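Local coordinates for FAD:protein FMN transferase (Vibrio cholerae, PDB 6NXJ), which probably transfers the FMN moiety of FAD to a threonine hydroxyl of a target flavoprotein, using magnesium or manganese, at residues 253-258 with 294-299; 76-81 with 138-143. The protein carries 1 engineered substitution. All coordinates share one frame; numbering follows the deposited sequence.

Interaction 1. Residues 253-258 with 294-299; sequences NRVVSV and VLMIVK
Val256 and Ser257 both present their backbone N-H to the carbonyl oxygen of Ile297, the signature of a classic beta bulge, set here between two antiparallel strands of the large sheet of this ApbE-family protein. Val256 N lies 2.7 Å from Ile297 O, whereas the bond from Ser257 N to Ile297 O is weak at 3.4 Å. One extra residue is thereby accommodated in strand 255-262, and regular pairing resumes as Ile297 N donates to Ser257 O at 3.0 Å. Before the bulge, Lys299 N bonds to Arg254 O at 2.8 Å and almost perfectly straight (177°).

The side chain of Arg254 runs along the end of this pairing. CB and CG pass the carbonyl oxygen of Lys299, and CD touches it closely, with Arg254 CD 3.2 Å from Lys299 O. NE is as near to that oxygen, but badly angled for bonding. The bend at chi3 (90°) turns the guanidinium so that the Lys299 carbonyl lies over one face, offset toward the rim, while Arg254 NH2 lies 3.2 Å from Lys299 CG. The two cationic ends have separate partners: Arg254 NH1 forms a salt bridge with Asp301, and Lys299 NZ bonds to Tyr231 O and makes a cation-pi contact with the Tyr231 ring.

Val255, Val258, Met296 and Val298 share the opposite sheet face from Ser257 and Ile297, and there helices 265-278 and 280-289 cover them. Val258 CG1 meets Val294 CG1 at 3.7 Å, and Val258 CG2 packs beside Met296 CG, the two side chains running in the same direction. On the other face, a chi1 of 60° tucks Ser257 OG in among the backbone atoms, against Ile297 CG1, and a water 2.9 Å from Ser257 OG donates to Leu295 O.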
loop_
_atom_site.group_PDB
_atom_site.type_symbol
_atom_site.label_atom_id
_atom_site.label_comp_id
_atom_site.label_asym_id
_atom_site.label_seq_id
_atom_site.Cartn_x
_atom_site.Cartn_y
_atom_site.Cartn_z
ATOM N N ASN A 253 -5.522 17.288 5.623
ATOM C CA ASN A 253 -6.706 17.021 6.492
ATOM C C ASN A 253 -6.226 16.635 7.896
ATOM O O ASN A 253 -4.987 16.707 8.176
ATOM C CB ASN A 253 -7.661 15.997 5.879
ATOM C CG ASN A 253 -7.022 14.644 5.630
ATOM O OD1 ASN A 253 -6.165 14.182 6.391
ATOM N ND2 ASN A 253 -7.427 14.028 4.546
ATOM N N ARG A 254 -7.157 16.290 8.784
ATOM C CA ARG A 254 -6.813 15.973 10.189
ATOM C C ARG A 254 -6.855 14.453 10.406
ATOM O O ARG A 254 -6.858 14.047 11.574
ATOM C CB ARG A 254 -7.727 16.732 11.156
ATOM C CG ARG A 254 -7.528 18.246 11.153
ATOM C CD ARG A 254 -8.048 18.897 12.433
ATOM N NE ARG A 254 -7.010 18.965 13.473
ATOM C CZ ARG A 254 -7.086 19.639 14.625
ATOM N NH1 ARG A 254 -8.173 20.321 14.939
ATOM N NH2 ARG A 254 -6.059 19.632 15.465
ATOM N N VAL A 255 -6.846 13.645 9.342
ATOM C CA VAL A 255 -6.755 12.159 9.473
ATOM C C VAL A 255 -5.328 11.772 9.865
ATOM O O VAL A 255 -4.412 12.048 9.097
ATOM C CB VAL A 255 -7.191 11.423 8.200
ATOM C CG1 VAL A 255 -7.177 9.914 8.410
ATOM C CG2 VAL A 255 -8.569 11.864 7.735
ATOM N N VAL A 256 -5.184 11.115 11.015
ATOM C CA VAL A 256 -3.900 10.634 11.608
ATOM C C VAL A 256 -3.507 9.295 10.941
ATOM O O VAL A 256 -2.354 9.154 10.446
ATOM C CB VAL A 256 -4.076 10.545 13.133
ATOM C CG1 VAL A 256 -2.994 9.717 13.811
ATOM C CG2 VAL A 256 -4.191 11.935 13.751
ATOM N N SER A 257 -4.417 8.325 10.921
ATOM C CA SER A 257 -4.135 6.960 10.403
ATOM C C SER A 257 -5.418 6.365 9.834
ATOM O O SER A 257 -6.503 6.731 10.316
ATOM C CB SER A 257 -3.570 6.073 11.470
ATOM O OG SER A 257 -4.499 5.963 12.543
ATOM N N VAL A 258 -5.271 5.506 8.840
ATOM C CA VAL A 258 -6.403 4.714 8.284
ATOM C C VAL A 258 -5.949 3.260 8.275
ATOM O O VAL A 258 -4.898 2.965 7.651
ATOM C CB VAL A 258 -6.853 5.197 6.886
ATOM C CG1 VAL A 258 -8.036 4.364 6.370
ATOM C CG2 VAL A 258 -7.233 6.665 6.928
ATOM N N VAL A 294 -12.873 -0.525 8.099
ATOM C CA VAL A 294 -11.952 0.646 8.201
ATOM C C VAL A 294 -12.007 1.199 9.627
ATOM O O VAL A 294 -13.131 1.391 10.176
ATOM C CB VAL A 294 -12.342 1.759 7.205
ATOM C CG1 VAL A 294 -11.282 2.837 7.120
ATOM C CG2 VAL A 294 -12.608 1.212 5.825
ATOM N N LEU A 295 -10.834 1.525 10.167
ATOM C CA LEU A 295 -10.701 2.339 11.391
ATOM C C LEU A 295 -9.910 3.583 11.002
ATOM O O LEU A 295 -8.740 3.409 10.558
ATOM C CB LEU A 295 -9.999 1.533 12.495
ATOM C CG LEU A 295 -9.746 2.315 13.793
ATOM C CD1 LEU A 295 -11.046 2.658 14.531
ATOM C CD2 LEU A 295 -8.821 1.559 14.714
ATOM N N MET A 296 -10.518 4.757 11.155
ATOM C CA MET A 296 -9.850 6.087 10.994
ATOM C C MET A 296 -9.622 6.743 12.358
ATOM O O MET A 296 -10.595 6.840 13.173
ATOM C CB MET A 296 -10.677 7.072 10.170
ATOM C CG MET A 296 -10.806 6.673 8.735
ATOM S SD MET A 296 -11.093 8.115 7.702
ATOM C CE MET A 296 -11.731 7.277 6.257
ATOM N N ILE A 297 -8.395 7.216 12.579
ATOM C CA ILE A 297 -8.077 8.140 13.702
ATOM C C ILE A 297 -7.988 9.537 13.105
ATOM O O ILE A 297 -7.230 9.732 12.130
ATOM C CB ILE A 297 -6.761 7.778 14.421
ATOM C CG1 ILE A 297 -6.627 6.290 14.739
ATOM C CG2 ILE A 297 -6.610 8.642 15.661
ATOM C CD1 ILE A 297 -7.595 5.786 15.770
ATOM N N VAL A 298 -8.710 10.466 13.712
ATOM C CA VAL A 298 -8.802 11.879 13.289
ATOM C C VAL A 298 -8.421 12.745 14.480
ATOM O O VAL A 298 -8.934 12.504 15.587
ATOM C CB VAL A 298 -10.222 12.220 12.806
ATOM C CG1 VAL A 298 -10.332 13.674 12.374
ATOM C CG2 VAL A 298 -10.651 11.255 11.700
ATOM N N LYS A 299 -7.666 13.795 14.203
ATOM C CA LYS A 299 -7.273 14.811 15.196
ATOM C C LYS A 299 -8.388 15.868 15.306
ATOM O O LYS A 299 -8.808 16.386 14.277
ATOM C CB LYS A 299 -5.911 15.393 14.810
ATOM C CG LYS A 299 -5.427 16.463 15.781
ATOM C CD LYS A 299 -3.946 16.462 16.031
ATOM C CE LYS A 299 -3.589 17.300 17.237
ATOM N NZ LYS A 299 -2.234 17.878 17.063
HETATM O O HOH W 1 -6.155 3.659 11.985
#

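Interaction 2. Residues 76-81 with 138-143; sequences QTLTVV and EGNTLS
The carboxamide of Asn140 and the peptide carbonyl of Gly139 are the flat groups that meet Leu78. Leu78 CB and CG both lie to one side of the carboxamide plane, displaced toward its oxygen, with Leu78 CG 3.9 Å from Asn140 OD1; the two side chains cross at about a right angle. At the nitrogen end of the amide, ND2 bonds to Thr75 OG1, a bond that would help to hold the amide in this rotation. The Gly139 carbonyl is aimed nearly end-on at one branch of the leucine, Leu78 CD2 lying 3.3 Å from Gly139 O. With CG anti to the backbone N (chi1 -174°) and chi2 at -83°, Leu78 CD2 packs against this oxygen and lies 4.2 Å from Leu142 CD2.

The turn that carries Gly139 and Asn140 joins strands 135-137 and 141-144 as a two-residue beta hairpin, with these residues at its tip. Glu138 N donates to Thr141 O, while the return bond from Thr141 N is weak. Asn140 is also the centre of an inverse gamma turn. Thr141 OG1 donates to Glu138 O at 2.6 Å, in the carbonyl plane and on a lone pair, bracing the hairpin from its side chain.

Deeper in, helix 75-90 packs on this small sheet. Val81 and Leu142 meet by their methyl ends, Val81 CG1 being 4.0 Å from Leu142 CD2, with Ile137 touching Leu142 and Leu135 touching Val81.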
loop_
_atom_site.group_PDB
_atom_site.type_symbol
_atom_site.label_atom_id
_atom_site.label_comp_id
_atom_site.label_asym_id
_atom_site.label_seq_id
_atom_site.Cartn_x
_atom_site.Cartn_y
_atom_site.Cartn_z
ATOM N N GLN A 76 1.767 -9.978 -13.536
ATOM C CA GLN A 76 1.772 -9.406 -12.159
ATOM C C GLN A 76 1.617 -7.875 -12.274
ATOM O O GLN A 76 0.729 -7.306 -11.585
ATOM C CB GLN A 76 3.017 -9.833 -11.374
ATOM C CG GLN A 76 3.097 -11.340 -11.150
ATOM C CD GLN A 76 3.982 -12.017 -12.179
ATOM O OE1 GLN A 76 3.944 -11.682 -13.369
ATOM N NE2 GLN A 76 4.775 -12.981 -11.725
ATOM N N THR A 77 2.447 -7.196 -13.074
ATOM C CA THR A 77 2.409 -5.712 -13.200
ATOM C C THR A 77 1.011 -5.312 -13.666
ATOM O O THR A 77 0.401 -4.431 -13.049
ATOM C CB THR A 77 3.539 -5.201 -14.090
ATOM O OG1 THR A 77 4.784 -5.577 -13.515
ATOM C CG2 THR A 77 3.592 -3.702 -14.242
ATOM N N LEU A 78 0.486 -5.983 -14.688
ATOM C CA LEU A 78 -0.870 -5.696 -15.238
ATOM C C LEU A 78 -1.922 -5.805 -14.134
ATOM O O LEU A 78 -2.767 -4.905 -14.050
ATOM C CB LEU A 78 -1.161 -6.681 -16.369
ATOM C CG LEU A 78 -2.445 -6.466 -17.162
ATOM C CD1 LEU A 78 -3.657 -7.062 -16.474
ATOM C CD2 LEU A 78 -2.679 -5.026 -17.513
ATOM N N THR A 79 -1.881 -6.870 -13.328
ATOM C CA THR A 79 -2.819 -7.113 -12.186
ATOM C C THR A 79 -2.788 -5.923 -11.210
ATOM O O THR A 79 -3.874 -5.398 -10.833
ATOM C CB THR A 79 -2.528 -8.464 -11.510
ATOM O OG1 THR A 79 -2.496 -9.442 -12.544
ATOM C CG2 THR A 79 -3.555 -8.834 -10.459
ATOM N N VAL A 80 -1.595 -5.438 -10.874
ATOM C CA VAL A 80 -1.440 -4.347 -9.869
ATOM C C VAL A 80 -1.972 -3.040 -10.470
ATOM O O VAL A 80 -2.722 -2.300 -9.793
ATOM C CB VAL A 80 0.020 -4.245 -9.387
ATOM C CG1 VAL A 80 0.196 -3.090 -8.448
ATOM C CG2 VAL A 80 0.437 -5.533 -8.710
ATOM N N VAL A 81 -1.660 -2.778 -11.731
ATOM C CA VAL A 81 -2.161 -1.548 -12.396
ATOM C C VAL A 81 -3.685 -1.640 -12.550
ATOM O O VAL A 81 -4.388 -0.645 -12.323
ATOM C CB VAL A 81 -1.435 -1.315 -13.729
ATOM C CG1 VAL A 81 -2.024 -0.116 -14.451
ATOM C CG2 VAL A 81 0.068 -1.115 -13.511
ATOM N N GLU A 138 -4.678 -3.053 -22.008
ATOM C CA GLU A 138 -5.273 -3.981 -22.998
ATOM C C GLU A 138 -4.450 -5.259 -22.984
ATOM O O GLU A 138 -3.246 -5.194 -23.341
ATOM C CB GLU A 138 -5.271 -3.297 -24.362
ATOM C CG GLU A 138 -6.188 -3.978 -25.349
ATOM C CD GLU A 138 -6.099 -3.405 -26.758
ATOM O OE1 GLU A 138 -5.183 -2.579 -27.017
ATOM O OE2 GLU A 138 -6.925 -3.789 -27.596
ATOM N N GLY A 139 -5.053 -6.369 -22.572
ATOM C CA GLY A 139 -4.308 -7.612 -22.305
ATOM C C GLY A 139 -3.167 -7.331 -21.346
ATOM O O GLY A 139 -3.396 -6.581 -20.392
ATOM N N ASN A 140 -1.984 -7.889 -21.583
ATOM C CA ASN A 140 -0.780 -7.660 -20.742
ATOM C C ASN A 140 -0.052 -6.414 -21.260
ATOM O O ASN A 140 1.185 -6.492 -21.459
ATOM C CB ASN A 140 0.096 -8.917 -20.685
ATOM C CG ASN A 140 -0.418 -9.946 -19.690
ATOM O OD1 ASN A 140 -1.444 -9.727 -19.045
ATOM N ND2 ASN A 140 0.304 -11.040 -19.512
ATOM N N THR A 141 -0.753 -5.304 -21.541
ATOM C CA THR A 141 -0.075 -4.073 -22.034
ATOM C C THR A 141 -0.621 -2.823 -21.349
ATOM O O THR A 141 -1.838 -2.747 -21.000
ATOM C CB THR A 141 -0.112 -3.887 -23.564
ATOM O OG1 THR A 141 -1.409 -3.484 -24.019
ATOM C CG2 THR A 141 0.365 -5.101 -24.342
ATOM N N LEU A 142 0.265 -1.845 -21.215
ATOM C CA LEU A 142 -0.082 -0.498 -20.708
ATOM C C LEU A 142 0.116 0.510 -21.839
ATOM O O LEU A 142 1.020 0.315 -22.619
ATOM C CB LEU A 142 0.852 -0.161 -19.545
ATOM C CG LEU A 142 0.954 -1.211 -18.442
ATOM C CD1 LEU A 142 1.885 -0.705 -17.366
ATOM C CD2 LEU A 142 -0.430 -1.553 -17.884
ATOM N N SER A 143 -0.635 1.599 -21.820
ATOM C CA SER A 143 -0.517 2.702 -22.790
ATOM C C SER A 143 -0.637 4.020 -22.052
ATOM O O SER A 143 -1.477 4.096 -21.122
ATOM C CB SER A 143 -1.536 2.564 -23.900
ATOM O OG SER A 143 -1.194 1.420 -24.680
#

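Overall arrangement
From the N terminus, the chain first closes interaction 2, where the 56 residues between 76-81 and 138-143 form a loop whose closure brings the small three-stranded sheet against helix 75-90. Only later does interaction 1 open, so the two loops follow in series and neither nest nor cross. Its 35 intervening residues are mostly helices 265-278 and 280-289, and the closure joins strands 255-262 and 294-299 as neighbours in the large antiparallel sheet. Helix 265-278 carries Asp269 and Thr273 of the magnesium sites. The centres of interactions 1 and 2 are about 32 Å apart, on opposite sides of the chain's centre; Val258 and Val81 have side chains about 8 and 12 Å from FAD.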